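Local structure of neuraminidase (Influenza A virus, 4GEZ) at residues 165-170 with 179-184; 199-204 with 219-224; 323-328 with 343-348. The protein forms a tetrameric neuraminidase-like coat protein on bat influenza A virus and is predicted to remove terminal sialic acids, although its putative active site has diverged. All blocks are in the same frame, centred on the assembly; numbering follows the deposited sequence.

Contact 1: residues 165-170 with 179-184; sequences FVIVSD and HRIYEL
S169 OG and H179 ND1 lie 2.7 Å apart in a hydrogen bond that either atom could donate. The hydroxyl comes to the edge of the imidazole, in the ring plane. H179 CG stands anti to the carbonyl carbon (chi1 -51°), swinging the ring over to S169. Across the ring, NE2 bonds to S177 OG.

The two strands form a β-hairpin, 163-170 with 178-185, in one four-stranded blade of the neuraminidase propeller. V166 and Y182 are a hydrogen-bonded antiparallel pair, and so are V168 and R180. Y182 N donates to V166 O at 2.9 Å, almost straight at 177°. The return bond from V166 N to Y182 O is longer, at 3.3 Å.

On the face of V166 and V168, V168 CG2 meets Y182 CD1 at 3.6 Å, the methyl lying obliquely to the ring. Y182 also stacks on F142. On the other face, F165 and E183 run side by side, and F165 CE2 touches E183 CG at 3.5 Å. E183 CG is anti to its own backbone N (chi1 -179°), and the extended chain carries OE1 on to a salt bridge with R191. E183 is also a calcium ligand, at a site not occupied in this chain. On the same face, I167 CG1 and I181 CG1 are in looser contact.

With a hydroxyl at each nitrogen, the buried H179 ring is held in its rotation.

Contact 2: residues 199-204 with 219-224; sequences GINFEY and TNLWND. With CA (calcium ion), chain R; FUC (alpha-L-fucopyranose), chain M.
N220 packs its side chain on N201 while its backbone O binds the calcium ion at 2.3 Å. N220 OD1 takes two backbone N-H groups. W222 N donates to it at 2.7 Å in the carbonyl plane, forming an Asx turn, and N223 N comes from above that plane. These bonds curl 220-224 so that D224 O reaches the same calcium. D250, G268 and G270 complete the site.

N201 grips the turn from the other segment. Its CG is anti to the backbone N (chi1 168°), which brings OD1 within 2.8 Å of L221 N. N201 ND2 donates to E203 OE2 and to S177.

Residues 199-204 lead from one propeller blade into the next; 219-224 leave strand 213-219 of that next blade. One antiparallel pair, E203 with T219, joins them, T219 N reaching E203 O at 2.8 Å.

At the outer end, N223 ND2 donates almost straight (178°) to G199 O, 3.0 Å away and in the plane of the N223 amide. The W222 ring turns its edge to the I200 backbone. I200 CG1 touches C6 of a glycan fucose at 3.7 Å. At the other end, L221 CD2 meets Y204 CE2 at 3.9 Å.

Contact 3: residues 323-328 with 343-348; sequences TGRSGF and CFWLEI
The indole of W345 lies flat on the backbone of S326 and G327, and this is the tight part of the contact. G327 N sits 3.3 Å above the ring plane, over its centre. G327 CA makes a CH-pi contact with the five-membered ring, 3.8 Å from the centroid. G327 has no side chain to hold the ring off. W345 CG is placed between its backbone N and carbonyl carbon (chi1 48°), and this turns the ring back across the neighbouring strand. Beneath it, W345 N donates to G327 O at 2.7 Å, nearly in line with the carbonyl.

The strands are antiparallel neighbours in a propeller blade, 322-329 at one edge of the sheet and 343-349 inside it. A β bulge interrupts them between T323 and S326, where the register shifts by one. There E347 N donates to R325 O at 179°. The extended E347 side chain reaches across to the bulge, and OE2 accepts from R325 N at 3.0 Å, met from above the carboxylate plane. OE1 forms a salt bridge with R325 NH1, although its very short modelled length is doubtful.

R325 is the more open side, partly exposed to solvent. One face of its guanidinium rests against the far rim of W345, the planes 33° apart. Q273 and the backbone O of A49 hold NE and NH2. At the other rim of the indole, one water links W345 NE1 to F328 O. Side-chain contact is slight at T323, whose OG1 is 4.2 Å from I348 CG2, although G324 N still bonds to E347 O.

In the fold
From the N terminus, the chain first reaches contact 1, which closes the hairpin loop between strands 163-170 and 178-185 in one blade of the six-bladed propeller. Contact 2 is next and closes over the hairpin of strands 205-210 and 213-219. Contact 3 follows, closing the chain between 329 and 342. The three are in series; none nests in or crosses another. Contacts 1 and 2 touch: H179 CE1 lies 3.0 Å from F202 O, so one blade abuts the loop leading into the next. Contact 3 stands apart, its centre about 19 Å from that of contact 2. Its sheet also holds strands 25-30 and 359-367, so the two ends of the chain meet in that blade.

Contact 1: residues 165-170 with 179-184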
loop_
_atom_site.group_PDB
_atom_site.type_symbol
_atom_site.label_atom_id
_atom_site.label_comp_id
_atom_site.label_asym_id
_atom_site.label_seq_id
_atom_site.Cartn_x
_atom_site.Cartn_y
_atom_site.Cartn_z
ATOM N N PHE A 165 -23.593 -21.486 6.466
ATOM C CA PHE A 165 -23.792 -22.265 7.681
ATOM C C PHE A 165 -22.609 -22.119 8.631
ATOM O O PHE A 165 -21.453 -22.118 8.206
ATOM C CB PHE A 165 -24.013 -23.739 7.339
ATOM C CG PHE A 165 -25.151 -23.977 6.383
ATOM C CD1 PHE A 165 -24.919 -24.044 5.014
ATOM C CD2 PHE A 165 -26.449 -24.138 6.853
ATOM C CE1 PHE A 165 -25.963 -24.267 4.125
ATOM C CE2 PHE A 165 -27.501 -24.362 5.975
ATOM C CZ PHE A 165 -27.258 -24.426 4.609
ATOM N N VAL A 166 -22.909 -22.003 9.920
ATOM C CA VAL A 166 -21.886 -21.790 10.934
ATOM C C VAL A 166 -22.373 -22.426 12.230
ATOM O O VAL A 166 -23.577 -22.449 12.497
ATOM C CB VAL A 166 -21.591 -20.266 11.115
ATOM C CG1 VAL A 166 -22.836 -19.536 11.579
ATOM C CG2 VAL A 166 -20.448 -20.036 12.095
ATOM N N ILE A 167 -21.451 -22.954 13.027
ATOM C CA ILE A 167 -21.820 -23.564 14.297
ATOM C C ILE A 167 -21.544 -22.608 15.453
ATOM O O ILE A 167 -20.420 -22.134 15.622
ATOM C CB ILE A 167 -21.086 -24.911 14.502
ATOM C CG1 ILE A 167 -21.589 -25.935 13.483
ATOM C CG2 ILE A 167 -21.296 -25.438 15.915
ATOM C CD1 ILE A 167 -20.545 -26.932 13.044
ATOM N N VAL A 168 -22.576 -22.334 16.247
ATOM C CA VAL A 168 -22.467 -21.400 17.360
ATOM C C VAL A 168 -22.569 -22.202 18.645
ATOM O O VAL A 168 -23.472 -23.026 18.796
ATOM C CB VAL A 168 -23.579 -20.322 17.304
ATOM C CG1 VAL A 168 -23.519 -19.412 18.525
ATOM C CG2 VAL A 168 -23.463 -19.504 16.029
ATOM N N SER A 169 -21.645 -21.956 19.571
ATOM C CA SER A 169 -21.618 -22.686 20.833
ATOM C C SER A 169 -22.012 -21.786 21.990
ATOM O O SER A 169 -21.749 -20.585 21.958
ATOM C CB SER A 169 -20.228 -23.279 21.090
ATOM O OG SER A 169 -19.873 -24.203 20.082
ATOM N N ASP A 170 -22.643 -22.365 23.009
ATOM C CA ASP A 170 -23.075 -21.585 24.156
ATOM C C ASP A 170 -22.997 -22.443 25.428
ATOM O O ASP A 170 -22.827 -23.665 25.355
ATOM C CB ASP A 170 -24.497 -21.072 23.922
ATOM C CG ASP A 170 -24.873 -19.938 24.852
ATOM O OD1 ASP A 170 -24.144 -19.696 25.844
ATOM O OD2 ASP A 170 -25.901 -19.278 24.588
ATOM N N HIS A 179 -24.799 -26.436 21.166
ATOM C CA HIS A 179 -24.234 -26.123 19.866
ATOM C C HIS A 179 -25.343 -26.107 18.829
ATOM O O HIS A 179 -26.210 -26.982 18.822
ATOM C CB HIS A 179 -23.157 -27.146 19.501
ATOM C CG HIS A 179 -22.131 -27.334 20.570
ATOM N ND1 HIS A 179 -21.052 -26.493 20.723
ATOM C CD2 HIS A 179 -22.037 -28.253 21.565
ATOM C CE1 HIS A 179 -20.330 -26.890 21.754
ATOM N NE2 HIS A 179 -20.904 -27.955 22.280
ATOM N N ARG A 180 -25.320 -25.100 17.965
ATOM C CA ARG A 180 -26.375 -24.936 16.980
ATOM C C ARG A 180 -25.803 -24.679 15.603
ATOM O O ARG A 180 -24.762 -24.034 15.467
ATOM C CB ARG A 180 -27.269 -23.754 17.352
ATOM C CG ARG A 180 -28.072 -23.909 18.623
ATOM C CD ARG A 180 -28.837 -22.624 18.881
ATOM N NE ARG A 180 -29.486 -22.601 20.185
ATOM C CZ ARG A 180 -30.301 -21.632 20.588
ATOM N NH1 ARG A 180 -30.567 -20.613 19.785
ATOM N NH2 ARG A 180 -30.853 -21.684 21.789
ATOM N N ILE A 181 -26.499 -25.171 14.583
ATOM C CA ILE A 181 -26.201 -24.785 13.213
ATOM C C ILE A 181 -27.094 -23.614 12.843
ATOM O O ILE A 181 -28.319 -23.711 12.944
ATOM C CB ILE A 181 -26.479 -25.925 12.223
ATOM C CG1 ILE A 181 -25.678 -27.170 12.607
ATOM C CG2 ILE A 181 -26.141 -25.485 10.804
ATOM C CD1 ILE A 181 -26.051 -28.409 11.822
ATOM N N TYR A 182 -26.485 -22.502 12.438
ATOM C CA TYR A 182 -27.245 -21.359 11.952
ATOM C C TYR A 182 -27.192 -21.308 10.436
ATOM O O TYR A 182 -26.139 -21.533 9.841
ATOM C CB TYR A 182 -26.711 -20.051 12.547
ATOM C CG TYR A 182 -27.258 -19.751 13.921
ATOM C CD1 TYR A 182 -26.761 -20.398 15.043
ATOM C CD2 TYR A 182 -28.286 -18.831 14.090
ATOM C CE1 TYR A 182 -27.264 -20.131 16.300
ATOM C CE2 TYR A 182 -28.797 -18.557 15.344
ATOM C CZ TYR A 182 -28.280 -19.212 16.444
ATOM O OH TYR A 182 -28.775 -18.954 17.700
ATOM N N GLU A 183 -28.336 -21.041 9.813
ATOM C CA GLU A 183 -28.390 -20.862 8.369
ATOM C C GLU A 183 -28.602 -19.387 8.085
ATOM O O GLU A 183 -29.541 -18.777 8.602
ATOM C CB GLU A 183 -29.518 -21.679 7.734
ATOM C CG GLU A 183 -29.567 -21.522 6.215
ATOM C CD GLU A 183 -30.756 -22.209 5.573
ATOM O OE1 GLU A 183 -31.199 -23.259 6.089
ATOM O OE2 GLU A 183 -31.238 -21.696 4.540
ATOM N N LEU A 184 -27.724 -18.816 7.269
ATOM C CA LEU A 184 -27.763 -17.390 6.990
ATOM C C LEU A 184 -27.961 -17.108 5.510
ATOM O O LEU A 184 -27.550 -17.887 4.649
ATOM C CB LEU A 184 -26.471 -16.714 7.462
ATOM C CG LEU A 184 -25.939 -17.089 8.843
ATOM C CD1 LEU A 184 -24.588 -16.437 9.110
ATOM C CD2 LEU A 184 -26.940 -16.677 9.889
#

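Contact 2: residues 199-204 with 219-224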
loop_
_atom_site.group_PDB
_atom_site.type_symbol
_atom_site.label_atom_id
_atom_site.label_comp_id
_atom_site.label_asym_id
_atom_site.label_seq_id
_atom_site.Cartn_x
_atom_site.Cartn_y
_atom_site.Cartn_z
ATOM N N GLY A 199 -23.574 -35.589 26.362
ATOM C CA GLY A 199 -22.536 -36.572 26.598
ATOM C C GLY A 199 -21.183 -36.110 26.086
ATOM O O GLY A 199 -20.151 -36.596 26.547
ATOM N N ILE A 200 -21.186 -35.167 25.144
ATOM C CA ILE A 200 -19.940 -34.655 24.566
ATOM C C ILE A 200 -19.863 -33.124 24.564
ATOM O O ILE A 200 -20.793 -32.439 24.991
ATOM C CB ILE A 200 -19.732 -35.138 23.107
ATOM C CG1 ILE A 200 -20.687 -34.425 22.140
ATOM C CG2 ILE A 200 -19.860 -36.653 23.017
ATOM C CD1 ILE A 200 -20.320 -34.597 20.666
ATOM N N ASN A 201 -18.753 -32.608 24.043
ATOM C CA ASN A 201 -18.534 -31.176 23.861
ATOM C C ASN A 201 -18.018 -30.956 22.441
ATOM O O ASN A 201 -17.187 -31.726 21.964
ATOM C CB ASN A 201 -17.531 -30.644 24.897
ATOM C CG ASN A 201 -17.037 -29.242 24.576
ATOM O OD1 ASN A 201 -15.866 -29.041 24.251
ATOM N ND2 ASN A 201 -17.936 -28.267 24.652
ATOM N N PHE A 202 -18.518 -29.924 21.763
ATOM C CA PHE A 202 -18.215 -29.730 20.344
ATOM C C PHE A 202 -17.745 -28.312 20.037
ATOM O O PHE A 202 -18.495 -27.505 19.484
ATOM C CB PHE A 202 -19.435 -30.068 19.481
ATOM C CG PHE A 202 -19.097 -30.384 18.050
ATOM C CD1 PHE A 202 -18.938 -29.365 17.117
ATOM C CD2 PHE A 202 -18.945 -31.701 17.635
ATOM C CE1 PHE A 202 -18.634 -29.652 15.797
ATOM C CE2 PHE A 202 -18.637 -31.999 16.316
ATOM C CZ PHE A 202 -18.482 -30.972 15.394
ATOM N N GLU A 203 -16.510 -27.999 20.415
ATOM C CA GLU A 203 -15.967 -26.668 20.173
ATOM C C GLU A 203 -15.074 -26.603 18.933
ATOM O O GLU A 203 -14.741 -27.628 18.340
ATOM C CB GLU A 203 -15.192 -26.191 21.401
ATOM C CG GLU A 203 -16.012 -26.245 22.684
ATOM C CD GLU A 203 -17.060 -25.151 22.758
ATOM O OE1 GLU A 203 -16.933 -24.140 22.031
ATOM O OE2 GLU A 203 -18.024 -25.315 23.536
ATOM N N TYR A 204 -14.714 -25.379 18.548
ATOM C CA TYR A 204 -13.733 -25.113 17.494
ATOM C C TYR A 204 -14.021 -25.840 16.174
ATOM O O TYR A 204 -13.101 -26.350 15.529
ATOM C CB TYR A 204 -12.320 -25.462 17.981
ATOM C CG TYR A 204 -11.939 -24.871 19.325
ATOM C CD1 TYR A 204 -12.368 -23.605 19.703
ATOM C CD2 TYR A 204 -11.152 -25.592 20.220
ATOM C CE1 TYR A 204 -12.022 -23.070 20.930
ATOM C CE2 TYR A 204 -10.800 -25.066 21.448
ATOM C CZ TYR A 204 -11.239 -23.803 21.797
ATOM O OH TYR A 204 -10.894 -23.271 23.018
ATOM N N THR A 219 -13.840 -30.286 18.467
ATOM C CA THR A 219 -12.848 -30.483 19.506
ATOM C C THR A 219 -13.595 -30.647 20.813
ATOM O O THR A 219 -14.411 -29.798 21.176
ATOM C CB THR A 219 -11.904 -29.266 19.626
ATOM O OG1 THR A 219 -11.228 -29.043 18.381
ATOM C CG2 THR A 219 -10.866 -29.499 20.721
ATOM N N ASN A 220 -13.319 -31.733 21.524
ATOM C CA ASN A 220 -13.963 -31.975 22.808
ATOM C C ASN A 220 -13.057 -31.527 23.941
ATOM O O ASN A 220 -12.009 -32.123 24.183
ATOM C CB ASN A 220 -14.331 -33.455 22.952
ATOM C CG ASN A 220 -15.242 -33.727 24.142
ATOM O OD1 ASN A 220 -15.159 -33.064 25.175
ATOM N ND2 ASN A 220 -16.119 -34.712 23.996
ATOM N N LEU A 221 -13.469 -30.467 24.628
ATOM C CA LEU A 221 -12.680 -29.903 25.711
ATOM C C LEU A 221 -13.046 -30.536 27.045
ATOM O O LEU A 221 -12.479 -30.182 28.079
ATOM C CB LEU A 221 -12.894 -28.390 25.785
ATOM C CG LEU A 221 -12.496 -27.608 24.528
ATOM C CD1 LEU A 221 -12.817 -26.131 24.651
ATOM C CD2 LEU A 221 -11.030 -27.820 24.238
ATOM N N TRP A 222 -13.972 -31.491 27.014
ATOM C CA TRP A 222 -14.579 -31.991 28.241
ATOM C C TRP A 222 -14.057 -33.371 28.650
ATOM O O TRP A 222 -13.381 -33.506 29.670
ATOM C CB TRP A 222 -16.106 -32.042 28.074
ATOM C CG TRP A 222 -16.833 -32.611 29.261
ATOM C CD1 TRP A 222 -16.387 -32.650 30.553
ATOM C CD2 TRP A 222 -18.128 -33.230 29.267
ATOM N NE1 TRP A 222 -17.321 -33.253 31.358
ATOM C CE2 TRP A 222 -18.399 -33.617 30.595
ATOM C CE3 TRP A 222 -19.084 -33.493 28.282
ATOM C CZ2 TRP A 222 -19.589 -34.254 30.963
ATOM C CZ3 TRP A 222 -20.267 -34.127 28.651
ATOM C CH2 TRP A 222 -20.507 -34.499 29.978
ATOM N N ASN A 223 -14.359 -34.386 27.845
ATOM C CA ASN A 223 -14.156 -35.775 28.257
ATOM C C ASN A 223 -13.694 -36.705 27.131
ATOM O O ASN A 223 -13.933 -37.911 27.186
ATOM C CB ASN A 223 -15.451 -36.312 28.880
ATOM C CG ASN A 223 -16.642 -36.188 27.942
ATOM O OD1 ASN A 223 -16.563 -35.513 26.915
ATOM N ND2 ASN A 223 -17.755 -36.816 28.301
ATOM N N ASP A 224 -13.039 -36.150 26.115
ATOM C CA ASP A 224 -12.652 -36.941 24.950
ATOM C C ASP A 224 -11.378 -36.459 24.246
ATOM O O ASP A 224 -11.199 -35.262 23.998
ATOM C CB ASP A 224 -13.811 -36.976 23.953
ATOM C CG ASP A 224 -13.625 -38.017 22.872
ATOM O OD1 ASP A 224 -12.732 -38.881 23.008
ATOM O OD2 ASP A 224 -14.375 -37.952 21.877
HETATM CA CA CA R . -10.039 -33.200 24.484
HETATM C C1 FUC M . -24.827 -40.346 21.338
HETATM C C2 FUC M . -24.756 -40.744 19.847
HETATM C C3 FUC M . -25.068 -39.535 18.959
HETATM C C4 FUC M . -24.082 -38.406 19.289
HETATM C C5 FUC M . -24.243 -38.034 20.769
HETATM C C6 FUC M . -23.277 -36.946 21.246
HETATM O O2 FUC M . -25.615 -41.836 19.531
HETATM O O3 FUC M . -24.917 -39.869 17.579
HETATM O O4 FUC M . -22.753 -38.850 19.040
HETATM O O5 FUC M . -24.035 -39.199 21.626
#

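Contact 3: residues 323-328 with 343-348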
loop_
_atom_site.group_PDB
_atom_site.type_symbol
_atom_site.label_atom_id
_atom_site.label_comp_id
_atom_site.label_asym_id
_atom_site.label_seq_id
_atom_site.Cartn_x
_atom_site.Cartn_y
_atom_site.Cartn_z
ATOM N N THR A 323 3.534 -26.734 17.167
ATOM C CA THR A 323 2.360 -26.732 16.310
ATOM C C THR A 323 1.180 -26.324 17.187
ATOM O O THR A 323 1.188 -26.585 18.391
ATOM C CB THR A 323 2.182 -28.126 15.645
ATOM O OG1 THR A 323 2.519 -28.048 14.252
ATOM C CG2 THR A 323 0.772 -28.668 15.803
ATOM N N GLY A 324 0.184 -25.664 16.603
ATOM C CA GLY A 324 -0.970 -25.217 17.362
ATOM C C GLY A 324 -2.259 -25.621 16.682
ATOM O O GLY A 324 -2.435 -26.783 16.311
ATOM N N ARG A 325 -3.167 -24.663 16.532
ATOM C CA ARG A 325 -4.468 -24.902 15.918
ATOM C C ARG A 325 -4.349 -25.294 14.447
ATOM O O ARG A 325 -3.384 -24.921 13.773
ATOM C CB ARG A 325 -5.325 -23.641 16.052
ATOM C CG ARG A 325 -5.695 -23.294 17.481
ATOM C CD ARG A 325 -6.203 -21.865 17.590
ATOM N NE ARG A 325 -7.289 -21.598 16.654
ATOM C CZ ARG A 325 -7.158 -20.863 15.555
ATOM N NH1 ARG A 325 -5.992 -20.304 15.262
ATOM N NH2 ARG A 325 -8.194 -20.680 14.752
ATOM N N SER A 326 -5.342 -26.034 13.956
ATOM C CA SER A 326 -5.445 -26.364 12.535
ATOM C C SER A 326 -6.914 -26.456 12.136
ATOM O O SER A 326 -7.775 -26.744 12.974
ATOM C CB SER A 326 -4.730 -27.680 12.211
ATOM O OG SER A 326 -5.155 -28.719 13.074
ATOM N N GLY A 327 -7.198 -26.224 10.858
ATOM C CA GLY A 327 -8.564 -26.261 10.368
ATOM C C GLY A 327 -8.636 -26.198 8.854
ATOM O O GLY A 327 -7.629 -25.940 8.184
ATOM N N PHE A 328 -9.832 -26.426 8.317
ATOM C CA PHE A 328 -10.045 -26.481 6.876
ATOM C C PHE A 328 -10.261 -25.104 6.253
ATOM O O PHE A 328 -10.707 -24.160 6.917
ATOM C CB PHE A 328 -11.279 -27.336 6.559
ATOM C CG PHE A 328 -11.096 -28.810 6.812
ATOM C CD1 PHE A 328 -10.194 -29.550 6.058
ATOM C CD2 PHE A 328 -11.855 -29.462 7.771
ATOM C CE1 PHE A 328 -10.037 -30.907 6.273
ATOM C CE2 PHE A 328 -11.706 -30.819 7.993
ATOM C CZ PHE A 328 -10.794 -31.542 7.242
ATOM N N CYS A 343 -8.001 -27.968 1.400
ATOM C CA CYS A 343 -6.797 -27.408 1.984
ATOM C C CYS A 343 -7.013 -27.290 3.479
ATOM O O CYS A 343 -8.157 -27.313 3.947
ATOM C CB CYS A 343 -6.497 -26.023 1.388
ATOM S SG CYS A 343 -6.253 -25.975 -0.419
ATOM N N PHE A 344 -5.917 -27.178 4.227
ATOM C CA PHE A 344 -6.002 -26.878 5.651
ATOM C C PHE A 344 -4.966 -25.830 6.050
ATOM O O PHE A 344 -3.912 -25.723 5.422
ATOM C CB PHE A 344 -5.888 -28.152 6.509
ATOM C CG PHE A 344 -4.512 -28.773 6.530
ATOM C CD1 PHE A 344 -3.568 -28.374 7.472
ATOM C CD2 PHE A 344 -4.180 -29.789 5.639
ATOM C CE1 PHE A 344 -2.304 -28.958 7.505
ATOM C CE2 PHE A 344 -2.923 -30.382 5.665
ATOM C CZ PHE A 344 -1.985 -29.966 6.603
ATOM N N TRP A 345 -5.260 -25.069 7.101
ATOM C CA TRP A 345 -4.304 -24.109 7.640
ATOM C C TRP A 345 -3.735 -24.677 8.926
ATOM O O TRP A 345 -4.368 -25.525 9.561
ATOM C CB TRP A 345 -4.958 -22.748 7.883
ATOM C CG TRP A 345 -6.257 -22.820 8.608
ATOM C CD1 TRP A 345 -7.505 -22.833 8.053
ATOM C CD2 TRP A 345 -6.448 -22.860 10.028
ATOM N NE1 TRP A 345 -8.460 -22.896 9.040
ATOM C CE2 TRP A 345 -7.837 -22.911 10.262
ATOM C CE3 TRP A 345 -5.582 -22.862 11.124
ATOM C CZ2 TRP A 345 -8.376 -22.959 11.547
ATOM C CZ3 TRP A 345 -6.118 -22.912 12.398
ATOM C CH2 TRP A 345 -7.498 -22.960 12.600
ATOM N N LEU A 346 -2.560 -24.198 9.330
ATOM C CA LEU A 346 -1.888 -24.779 10.486
ATOM C C LEU A 346 -1.012 -23.730 11.163
ATOM O O LEU A 346 -0.123 -23.159 10.532
ATOM C CB LEU A 346 -1.028 -25.964 10.021
ATOM C CG LEU A 346 -0.094 -26.714 10.974
ATOM C CD1 LEU A 346 -0.924 -27.590 11.882
ATOM C CD2 LEU A 346 0.949 -27.531 10.223
ATOM N N GLU A 347 -1.228 -23.514 12.458
ATOM C CA GLU A 347 -0.396 -22.585 13.219
ATOM C C GLU A 347 0.970 -23.202 13.480
ATOM O O GLU A 347 1.066 -24.275 14.073
ATOM C CB GLU A 347 -1.035 -22.245 14.569
ATOM C CG GLU A 347 -2.265 -21.345 14.531
ATOM C CD GLU A 347 -2.827 -21.098 15.923
ATOM O OE1 GLU A 347 -3.695 -20.213 16.074
ATOM O OE2 GLU A 347 -2.411 -21.806 16.867
ATOM N N ILE A 348 2.029 -22.522 13.047
ATOM C CA ILE A 348 3.378 -22.962 13.377
ATOM C C ILE A 348 4.152 -21.824 14.020
ATOM O O ILE A 348 4.165 -20.697 13.509
ATOM C CB ILE A 348 4.146 -23.508 12.150
ATOM C CG1 ILE A 348 4.109 -22.517 10.991
ATOM C CG2 ILE A 348 3.589 -24.868 11.734
ATOM C CD1 ILE A 348 4.990 -22.921 9.813
HETATM O O HOH W 1 -11.018 -21.707 7.525
#